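Local coordinates for protein putative carbohydrate-active enzyme (Uncultured organism, PDB 5WH8) that probably hydrolyses O-glycosidic bonds of cellulose, as a family 5 glycoside hydrolase whose catalytic TIM-barrel module is part of a longer, multi-modular protein, at residues P127-M132 against E165-V170; V142-C147 against K173-K178; F238-A243 against V249-C254. All blocks are in the same frame, centred on the assembly; numbering follows the deposited sequence.

Contact 1. Residues P127-M132 against E165-V170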
loop_
_atom_site.group_PDB
_atom_site.type_symbol
_atom_site.label_atom_id
_atom_site.label_comp_id
_atom_site.label_asym_id
_atom_site.label_seq_id
_atom_site.Cartn_x
_atom_site.Cartn_y
_atom_site.Cartn_z
ATOM N N PRO A 127 13.235 -10.671 11.357
ATOM C CA PRO A 127 12.982 -12.003 10.772
ATOM C C PRO A 127 11.834 -12.041 9.758
ATOM O O PRO A 127 11.912 -12.808 8.791
ATOM C CB PRO A 127 12.658 -12.882 11.983
ATOM C CG PRO A 127 12.593 -11.983 13.159
ATOM C CD PRO A 127 13.232 -10.689 12.823
ATOM N N PHE A 128 10.819 -11.201 9.951
ATOM C CA PHE A 128 9.734 -11.082 8.972
ATOM C C PHE A 128 10.274 -10.661 7.619
ATOM O O PHE A 128 9.971 -11.296 6.603
ATOM C CB PHE A 128 8.690 -10.078 9.446
ATOM C CG PHE A 128 7.579 -9.830 8.451
ATOM C CD1 PHE A 128 6.496 -10.679 8.372
ATOM C CD2 PHE A 128 7.627 -8.728 7.603
ATOM C CE1 PHE A 128 5.469 -10.445 7.445
ATOM C CE2 PHE A 128 6.596 -8.487 6.668
ATOM C CZ PHE A 128 5.521 -9.333 6.614
ATOM N N TRP A 129 11.045 -9.580 7.594
ATOM C CA TRP A 129 11.492 -9.039 6.333
ATOM C C TRP A 129 12.592 -9.896 5.714
ATOM O O TRP A 129 12.682 -9.975 4.490
ATOM C CB TRP A 129 11.931 -7.582 6.501
ATOM C CG TRP A 129 10.724 -6.656 6.519
ATOM C CD1 TRP A 129 10.332 -5.806 7.524
ATOM C CD2 TRP A 129 9.735 -6.525 5.477
ATOM N NE1 TRP A 129 9.176 -5.148 7.154
ATOM C CE2 TRP A 129 8.788 -5.583 5.912
ATOM C CE3 TRP A 129 9.564 -7.123 4.225
ATOM C CZ2 TRP A 129 7.680 -5.195 5.108
ATOM C CZ3 TRP A 129 8.475 -6.765 3.444
ATOM C CH2 TRP A 129 7.532 -5.812 3.898
ATOM N N ASP A 130 13.392 -10.577 6.544
ATOM C CA ASP A 130 14.373 -11.563 6.047
ATOM C C ASP A 130 13.636 -12.670 5.291
ATOM O O ASP A 130 13.972 -12.985 4.142
ATOM C CB ASP A 130 15.170 -12.141 7.231
ATOM C CG ASP A 130 16.477 -12.848 6.823
ATOM O OD1 ASP A 130 16.967 -12.733 5.696
ATOM O OD2 ASP A 130 17.039 -13.541 7.693
ATOM N N TYR A 131 12.617 -13.232 5.927
ATOM C CA TYR A 131 11.810 -14.262 5.294
ATOM C C TYR A 131 11.128 -13.757 4.015
ATOM O O TYR A 131 11.222 -14.397 2.964
ATOM C CB TYR A 131 10.750 -14.821 6.239
ATOM C CG TYR A 131 9.864 -15.789 5.498
ATOM C CD1 TYR A 131 10.296 -17.086 5.245
ATOM C CD2 TYR A 131 8.641 -15.391 4.967
ATOM C CE1 TYR A 131 9.517 -17.976 4.517
ATOM C CE2 TYR A 131 7.859 -16.268 4.240
ATOM C CZ TYR A 131 8.302 -17.566 4.017
ATOM O OH TYR A 131 7.548 -18.471 3.302
ATOM N N MET A 132 10.426 -12.628 4.086
ATOM C CA MET A 132 9.615 -12.217 2.940
ATOM C C MET A 132 10.454 -11.879 1.713
ATOM O O MET A 132 10.072 -12.186 0.577
ATOM C CB MET A 132 8.712 -11.025 3.305
ATOM C CG MET A 132 7.526 -11.429 4.188
ATOM S SD MET A 132 6.361 -12.518 3.302
ATOM C CE MET A 132 5.444 -13.223 4.643
ATOM N N GLU A 165 17.348 1.838 8.142
ATOM C CA GLU A 165 18.731 1.424 7.925
ATOM C C GLU A 165 19.034 0.074 8.603
ATOM O O GLU A 165 20.054 -0.559 8.292
ATOM C CB GLU A 165 19.670 2.548 8.386
ATOM C CG GLU A 165 19.629 3.734 7.419
ATOM C CD GLU A 165 20.398 4.963 7.863
ATOM O OE1 GLU A 165 20.815 5.046 9.039
ATOM O OE2 GLU A 165 20.561 5.867 7.016
ATOM N N ALA A 166 18.144 -0.379 9.491
ATOM C CA ALA A 166 18.204 -1.743 10.060
ATOM C C ALA A 166 17.527 -2.776 9.154
ATOM O O ALA A 166 18.055 -3.874 8.929
ATOM C CB ALA A 166 17.560 -1.773 11.470
ATOM N N VAL A 167 16.357 -2.434 8.633
ATOM C CA VAL A 167 15.569 -3.381 7.840
ATOM C C VAL A 167 15.990 -3.467 6.360
ATOM O O VAL A 167 15.967 -4.550 5.777
ATOM C CB VAL A 167 14.037 -3.017 7.939
ATOM C CG1 VAL A 167 13.210 -3.782 6.940
ATOM C CG2 VAL A 167 13.522 -3.247 9.382
ATOM N N ILE A 168 16.335 -2.350 5.725
ATOM C CA ILE A 168 16.580 -2.376 4.285
ATOM C C ILE A 168 17.779 -3.272 3.931
ATOM O O ILE A 168 17.705 -4.014 2.951
ATOM C CB ILE A 168 16.743 -0.952 3.714
ATOM C CG1 ILE A 168 15.359 -0.261 3.730
ATOM C CG2 ILE A 168 17.317 -0.983 2.284
ATOM C CD1 ILE A 168 15.391 1.181 3.310
ATOM N N PRO A 169 18.866 -3.240 4.727
ATOM C CA PRO A 169 19.949 -4.175 4.370
ATOM C C PRO A 169 19.550 -5.654 4.449
ATOM O O PRO A 169 20.089 -6.491 3.712
ATOM C CB PRO A 169 21.044 -3.845 5.399
ATOM C CG PRO A 169 20.790 -2.406 5.753
ATOM C CD PRO A 169 19.272 -2.298 5.782
ATOM N N VAL A 170 18.633 -5.976 5.347
ATOM C CA VAL A 170 18.139 -7.343 5.501
ATOM C C VAL A 170 17.324 -7.743 4.271
ATOM O O VAL A 170 17.408 -8.876 3.791
ATOM C CB VAL A 170 17.294 -7.471 6.777
ATOM C CG1 VAL A 170 16.590 -8.813 6.852
ATOM C CG2 VAL A 170 18.167 -7.247 8.019
#
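Val-167 and Val-170 of one helix meet Trp-129 and Asp-130 of its neighbour, and each valine does so through a single methyl, CG1. The first pairing is purely apolar. CG1 of Val-167 approaches the pyrrole part of the indole obliquely, 3.6 Å from CD1 of Trp-129, and CB of the tryptophan is also near. Within the same helix as the indole, CE2 of Phe-128 covers the centre of one indole face, 3.6 Å above the plane, and limits how the ring can turn. A broad aromatic suits a place where helix, barrel wall and neighbouring helix all have to be met at once.

The second pairing joins a methyl to the base of a charged residue. CG1 of Val-170 lies 3.6 Å from both CA and CB of Asp-130, the two side chains crossing at about a right angle. CG1 is anti to the backbone N (chi1 171°), which carries this methyl out to the other helix; Val-167 has nearly the same torsion. Small branched side chains let the backbones come together here, with CA of Asp-130 5.7 Å from CA of Val-170.

Polar interactions lie at the margin. Asp-130 turns its carboxylate past the valine, and OD1 takes a salt bridge from Lys-173 and a hydrogen bond from Asn-174, so its CA and CB do most of the packing while the carboxylate is engaged elsewhere.

The short axes approach to 9.2 Å and cross at -24°, nearly parallel, as successive outer helices of a TIM barrel do. Ile-126, one turn before Asp-130, also touches both valines. Helix 122-135 faces inward on strand 103-109 through Phe-128 and Trp-129, meets helix 83-100 through Met-132, and has helix 157-172 alongside it.

Contact 2. Residues V142-C147 against K173-K178. With EDO (1,2-ethanediol), chain B.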
loop_
_atom_site.group_PDB
_atom_site.type_symbol
_atom_site.label_atom_id
_atom_site.label_comp_id
_atom_site.label_asym_id
_atom_site.label_seq_id
_atom_site.Cartn_x
_atom_site.Cartn_y
_atom_site.Cartn_z
ATOM N N VAL A 142 5.642 -7.757 -6.247
ATOM C CA VAL A 142 5.567 -7.292 -4.859
ATOM C C VAL A 142 6.301 -5.963 -4.615
ATOM O O VAL A 142 7.302 -5.631 -5.266
ATOM C CB VAL A 142 6.130 -8.335 -3.852
ATOM C CG1 VAL A 142 5.284 -9.608 -3.862
ATOM C CG2 VAL A 142 7.602 -8.661 -4.118
ATOM N N LEU A 143 5.763 -5.194 -3.672
ATOM C CA LEU A 143 6.423 -3.998 -3.130
ATOM C C LEU A 143 6.454 -4.159 -1.616
ATOM O O LEU A 143 5.518 -4.717 -1.050
ATOM C CB LEU A 143 5.698 -2.696 -3.492
ATOM C CG LEU A 143 5.617 -2.340 -4.983
ATOM C CD1 LEU A 143 4.453 -3.067 -5.623
ATOM C CD2 LEU A 143 5.445 -0.846 -5.200
ATOM N N TYR A 144 7.506 -3.665 -0.963
ATOM C CA TYR A 144 7.703 -3.860 0.477
ATOM C C TYR A 144 7.483 -2.548 1.254
ATOM O O TYR A 144 8.286 -1.613 1.161
ATOM C CB TYR A 144 9.130 -4.419 0.728
ATOM C CG TYR A 144 9.463 -5.744 0.021
ATOM C CD1 TYR A 144 8.533 -6.789 -0.047
ATOM C CD2 TYR A 144 10.728 -5.956 -0.534
ATOM C CE1 TYR A 144 8.864 -7.997 -0.649
ATOM C CE2 TYR A 144 11.053 -7.134 -1.149
ATOM C CZ TYR A 144 10.118 -8.156 -1.209
ATOM O OH TYR A 144 10.458 -9.355 -1.798
ATOM N N GLU A 145 6.384 -2.465 2.014
ATOM C CA GLU A 145 6.070 -1.284 2.824
ATOM C C GLU A 145 6.489 -1.590 4.269
ATOM O O GLU A 145 5.782 -2.298 4.990
ATOM C CB GLU A 145 4.574 -0.938 2.714
ATOM C CG GLU A 145 4.150 0.294 3.517
ATOM C CD GLU A 145 2.708 0.722 3.295
ATOM O OE1 GLU A 145 1.956 -0.009 2.615
ATOM O OE2 GLU A 145 2.316 1.780 3.844
ATOM N N ILE A 146 7.652 -1.074 4.679
ATOM C CA ILE A 146 8.353 -1.581 5.861
ATOM C C ILE A 146 7.816 -1.036 7.215
ATOM O O ILE A 146 8.132 -1.631 8.261
ATOM C CB ILE A 146 9.907 -1.332 5.733
ATOM C CG1 ILE A 146 10.223 0.148 5.468
ATOM C CG2 ILE A 146 10.494 -2.222 4.638
ATOM C CD1 ILE A 146 11.726 0.514 5.669
ATOM N N CYS A 147 7.041 0.052 7.206
ATOM C CA CYS A 147 6.404 0.600 8.430
ATOM C C CYS A 147 5.278 1.604 8.118
ATOM O O CYS A 147 5.511 2.794 7.961
ATOM C CB CYS A 147 7.443 1.274 9.357
ATOM S SG CYS A 147 8.537 2.490 8.577
ATOM N N LYS A 173 19.858 -7.823 0.921
ATOM C CA LYS A 173 20.788 -8.957 0.792
ATOM C C LYS A 173 20.110 -10.135 0.076
ATOM O O LYS A 173 20.783 -10.954 -0.547
ATOM C CB LYS A 173 21.323 -9.395 2.154
ATOM C CG LYS A 173 20.388 -10.192 3.008
ATOM C CD LYS A 173 21.117 -10.793 4.191
ATOM C CE LYS A 173 20.156 -11.381 5.196
ATOM N NZ LYS A 173 19.570 -12.656 4.728
ATOM N N ASN A 174 18.780 -10.215 0.168
ATOM C CA ASN A 174 17.991 -11.266 -0.491
ATOM C C ASN A 174 17.371 -10.855 -1.834
ATOM O O ASN A 174 17.242 -11.681 -2.755
ATOM C CB ASN A 174 16.852 -11.721 0.415
ATOM C CG ASN A 174 17.333 -12.348 1.703
ATOM O OD1 ASN A 174 18.291 -13.131 1.710
ATOM N ND2 ASN A 174 16.661 -12.024 2.801
ATOM N N ASP A 175 16.954 -9.590 -1.917
ATOM C CA ASP A 175 16.125 -9.090 -3.014
ATOM C C ASP A 175 16.615 -7.688 -3.401
ATOM O O ASP A 175 16.132 -6.665 -2.892
ATOM C CB ASP A 175 14.656 -9.084 -2.570
ATOM C CG ASP A 175 13.693 -8.832 -3.710
ATOM O OD1 ASP A 175 14.163 -8.498 -4.820
ATOM O OD2 ASP A 175 12.464 -8.968 -3.489
ATOM N N PRO A 176 17.620 -7.627 -4.278
ATOM C CA PRO A 176 18.329 -6.366 -4.531
ATOM C C PRO A 176 17.546 -5.239 -5.225
ATOM O O PRO A 176 17.934 -4.083 -5.065
ATOM C CB PRO A 176 19.499 -6.807 -5.433
ATOM C CG PRO A 176 19.693 -8.232 -5.149
ATOM C CD PRO A 176 18.352 -8.799 -4.800
ATOM N N ASP A 177 16.505 -5.557 -5.991
ATOM C CA ASP A 177 15.895 -4.561 -6.897
ATOM C C ASP A 177 14.431 -4.155 -6.596
ATOM O O ASP A 177 13.892 -3.231 -7.202
ATOM C CB ASP A 177 16.006 -5.090 -8.324
ATOM C CG ASP A 177 17.455 -5.167 -8.789
ATOM O OD1 ASP A 177 18.064 -4.095 -8.957
ATOM O OD2 ASP A 177 17.986 -6.282 -8.956
ATOM N N LYS A 178 13.805 -4.834 -5.662
ATOM C CA LYS A 178 12.372 -4.635 -5.384
ATOM C C LYS A 178 12.149 -3.275 -4.717
ATOM O O LYS A 178 12.977 -2.836 -3.935
ATOM C CB LYS A 178 11.888 -5.783 -4.502
ATOM C CG LYS A 178 10.487 -6.347 -4.816
ATOM C CD LYS A 178 10.338 -6.837 -6.234
ATOM C CE LYS A 178 11.301 -7.953 -6.601
ATOM N NZ LYS A 178 11.062 -9.216 -5.828
HETATM C C1 EDO B . 8.690 -3.962 -7.854
HETATM O O1 EDO B . 8.810 -3.762 -6.455
HETATM C C2 EDO B . 7.224 -3.926 -8.236
HETATM O O2 EDO B . 7.126 -4.286 -9.604
#
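The ring of Tyr-144 is met at its edge by OD2 of Asp-175, near the ring plane, while CB of Lys-178 comes to CE2 obliquely at 3.7 Å. Ring and carboxylate planes stand 82° apart, and the Trp-129 ring packs against the tyrosine from the outer helix layer. The contact belongs to the TIM barrel: Tyr-144, on strand 142-145, points outward to the loop that leads from helix 157-172 into the next parallel strand, 180-182.

One carboxylate oxygen takes two donors. The phenol OH of Tyr-144 gives a 2.7 Å hydrogen bond to OD2 of Asp-175, nearly along the C-O axis, and NZ of Lys-178 makes a salt bridge to the same oxygen from its syn side, closing loop 173-178 on itself. The ammonium probably stabilises the charge of this buried aspartate. Lysine suits the place because its flexible chain, bent at chi2, chi3 and chi4, folds back to the carboxylate and lays its methylenes against the strand. NZ also binds the carbonyls of Lys-137 and Asp-139. CG of Lys-178 packs 3.8 Å from CG2 of Val-142, and O1 of an ethanediol, probably from the crystallisation liquor, donates to Val-142 O at 2.7 Å.

Contact 3. Residues F238-A243 against V249-C254. With EDO (1,2-ethanediol), chain L.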
loop_
_atom_site.group_PDB
_atom_site.type_symbol
_atom_site.label_atom_id
_atom_site.label_comp_id
_atom_site.label_asym_id
_atom_site.label_seq_id
_atom_site.Cartn_x
_atom_site.Cartn_y
_atom_site.Cartn_z
ATOM N N PHE A 238 -5.322 6.062 1.747
ATOM C CA PHE A 238 -6.100 7.268 1.959
ATOM C C PHE A 238 -7.561 6.895 2.146
ATOM O O PHE A 238 -8.003 5.820 1.733
ATOM C CB PHE A 238 -5.978 8.259 0.788
ATOM C CG PHE A 238 -6.797 7.838 -0.416
ATOM C CD1 PHE A 238 -6.274 6.906 -1.301
ATOM C CD2 PHE A 238 -8.075 8.332 -0.655
ATOM C CE1 PHE A 238 -7.004 6.464 -2.390
ATOM C CE2 PHE A 238 -8.818 7.870 -1.728
ATOM C CZ PHE A 238 -8.264 6.955 -2.612
ATOM N N GLY A 239 -8.309 7.826 2.724
ATOM C CA GLY A 239 -9.739 7.648 2.930
ATOM C C GLY A 239 -10.557 8.838 2.483
ATOM O O GLY A 239 -10.053 9.951 2.284
ATOM N N THR A 240 -11.853 8.593 2.342
ATOM C CA THR A 240 -12.812 9.611 1.937
ATOM C C THR A 240 -13.471 10.280 3.145
ATOM O O THR A 240 -14.318 11.148 2.994
ATOM C CB THR A 240 -13.907 8.985 1.068
ATOM O OG1 THR A 240 -14.520 7.935 1.834
ATOM C CG2 THR A 240 -13.342 8.416 -0.212
ATOM N N THR A 241 -13.110 9.811 4.328
ATOM C CA THR A 241 -13.665 10.258 5.600
ATOM C C THR A 241 -12.636 11.099 6.359
ATOM O O THR A 241 -11.518 11.337 5.876
ATOM C CB THR A 241 -14.050 9.040 6.451
ATOM O OG1 THR A 241 -12.870 8.241 6.618
ATOM C CG2 THR A 241 -15.131 8.221 5.794
ATOM N N GLN A 242 -12.997 11.545 7.561
ATOM C CA GLN A 242 -11.994 11.953 8.524
ATOM C C GLN A 242 -11.079 10.762 8.887
ATOM O O GLN A 242 -11.397 9.586 8.626
ATOM C CB GLN A 242 -12.663 12.525 9.781
ATOM C CG GLN A 242 -13.460 13.801 9.509
ATOM C CD GLN A 242 -14.016 14.411 10.766
ATOM O OE1 GLN A 242 -15.249 14.530 10.930
ATOM N NE2 GLN A 242 -13.145 14.817 11.656
ATOM N N ALA A 243 -9.943 11.075 9.501
ATOM C CA ALA A 243 -8.913 10.076 9.755
ATOM C C ALA A 243 -9.306 8.869 10.628
ATOM O O ALA A 243 -8.628 7.845 10.593
ATOM C CB ALA A 243 -7.699 10.767 10.361
ATOM N N VAL A 249 -18.679 11.592 4.580
ATOM C CA VAL A 249 -17.769 11.400 3.431
ATOM C C VAL A 249 -17.571 12.767 2.786
ATOM O O VAL A 249 -18.475 13.612 2.768
ATOM C CB VAL A 249 -18.294 10.377 2.395
ATOM C CG1 VAL A 249 -18.195 8.947 2.959
ATOM C CG2 VAL A 249 -19.713 10.706 1.975
ATOM N N TYR A 250 -16.354 12.984 2.310
ATOM C CA TYR A 250 -15.895 14.276 1.803
ATOM C C TYR A 250 -15.360 14.138 0.379
ATOM O O TYR A 250 -14.169 14.215 0.125
ATOM C CB TYR A 250 -14.823 14.827 2.738
ATOM C CG TYR A 250 -15.310 15.112 4.143
ATOM C CD1 TYR A 250 -15.473 14.096 5.078
ATOM C CD2 TYR A 250 -15.594 16.407 4.543
ATOM C CE1 TYR A 250 -15.908 14.370 6.365
ATOM C CE2 TYR A 250 -16.035 16.677 5.830
ATOM C CZ TYR A 250 -16.198 15.657 6.727
ATOM O OH TYR A 250 -16.624 15.935 8.026
ATOM N N PHE A 251 -16.268 13.953 -0.558
ATOM C CA PHE A 251 -15.887 13.641 -1.928
ATOM C C PHE A 251 -15.351 14.848 -2.704
ATOM O O PHE A 251 -14.535 14.668 -3.622
ATOM C CB PHE A 251 -17.090 13.044 -2.671
ATOM C CG PHE A 251 -17.540 11.702 -2.150
ATOM C CD1 PHE A 251 -16.644 10.768 -1.663
ATOM C CD2 PHE A 251 -18.883 11.372 -2.177
ATOM C CE1 PHE A 251 -17.078 9.532 -1.203
ATOM C CE2 PHE A 251 -19.329 10.132 -1.712
ATOM C CZ PHE A 251 -18.424 9.214 -1.217
ATOM N N ASP A 252 -15.808 16.059 -2.381
ATOM C CA ASP A 252 -15.276 17.245 -3.078
ATOM C C ASP A 252 -13.780 17.418 -2.764
ATOM O O ASP A 252 -12.962 17.648 -3.672
ATOM C CB ASP A 252 -16.056 18.507 -2.692
ATOM C CG ASP A 252 -17.477 18.518 -3.245
ATOM O OD1 ASP A 252 -17.683 18.102 -4.403
ATOM O OD2 ASP A 252 -18.389 18.959 -2.516
ATOM N N GLU A 253 -13.405 17.278 -1.494
ATOM C CA GLU A 253 -12.000 17.403 -1.113
ATOM C C GLU A 253 -11.217 16.202 -1.671
ATOM O O GLU A 253 -10.068 16.348 -2.121
ATOM C CB GLU A 253 -11.824 17.525 0.414
ATOM C CG GLU A 253 -10.361 17.707 0.879
ATOM C CD GLU A 253 -9.749 19.040 0.452
ATOM O OE1 GLU A 253 -10.505 20.035 0.286
ATOM O OE2 GLU A 253 -8.508 19.094 0.301
ATOM N N CYS A 254 -11.820 15.016 -1.680
ATOM C CA CYS A 254 -11.127 13.873 -2.276
ATOM C C CYS A 254 -10.908 14.101 -3.777
ATOM O O CYS A 254 -9.877 13.712 -4.307
ATOM C CB CYS A 254 -11.881 12.566 -2.028
ATOM S SG CYS A 254 -10.827 11.098 -2.206
HETATM C C1 EDO L . -7.070 3.908 9.153
HETATM O O1 EDO L . -8.270 4.610 9.531
HETATM C C2 EDO L . -6.416 3.404 10.429
HETATM O O2 EDO L . -4.978 3.500 10.295
HETATM O O HOH W 1 -17.956 13.969 9.594
#
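Cys-254 sets its sulfur beside an aromatic ring: SG lies 5.0 Å from the centroid of the Phe-238 ring, 68° off the ring normal, an oblique sulfur-aromatic contact whose nearest ring atom is CE2. With chi1 at -160°, SG is carried opposite the backbone N and reaches from the first turn of the helix toward the strand end. A small, polarisable sulfur fits here, where CG2 of Thr-240 also comes near.

Thr-240 carries much of the remaining contact. Its carbonyl O accepts from Tyr-250 N at 2.8 Å, with an N-H...O angle of 154°, and the CA-H of Val-249 approaches the same oxygen. On the side-chain side, CB of Thr-240 packs obliquely on Phe-251, 3.9 Å from CE1, while its hydroxyl bonds to Ser-299. Val-249 lies alongside Thr-240, pointing the same way, and its CG2 covers part of one face of Phe-251.

These pairings join the C-terminal end of barrel strand 233-239 to the start of helix 251-263, within the beta-alpha-beta unit that continues to strand 268-273. Tyr-250 occupies the N-cap position of that helix, and its main-chain N is held by the strand's outgoing loop.

Farther out, CG of Gln-242 lies 4.0 Å from CE1 of Tyr-250, and the chain, extended beyond CG, carries the amide out beside the phenol OH, with amide and ring planes at right angles. A water joins the polar ends, donating to OE1 of Gln-242 at 3.1 Å and lying 2.8 Å from OH of Tyr-250. CB of Thr-241 points away from the helix start, and OG1 donates to Gln-242 O in the same loop.

How the contacts relate
All three contacts belong to one TIM-barrel fold, contact 1 in its outer helix layer and contacts 2 and 3 on strands 142-145 and 233-239 of the closed eight-stranded sheet. Contacts 1 and 2 are interleaved along the chain: helix 122-135, strand 142-145, helix 157-172 and the loop after it contribute their segments in alternation. Their centres lie 8 Å apart, and Asp-130 joins them directly through its charged partner in loop 173-178, while the Trp-129 indole packs on Glu-145 O, so that two outer helices and a strand form one continuous block. Contact 3 comes later and lies on the opposite side of the chain's centre, about 34 Å from contact 1 and 30 Å from contact 2 between centres.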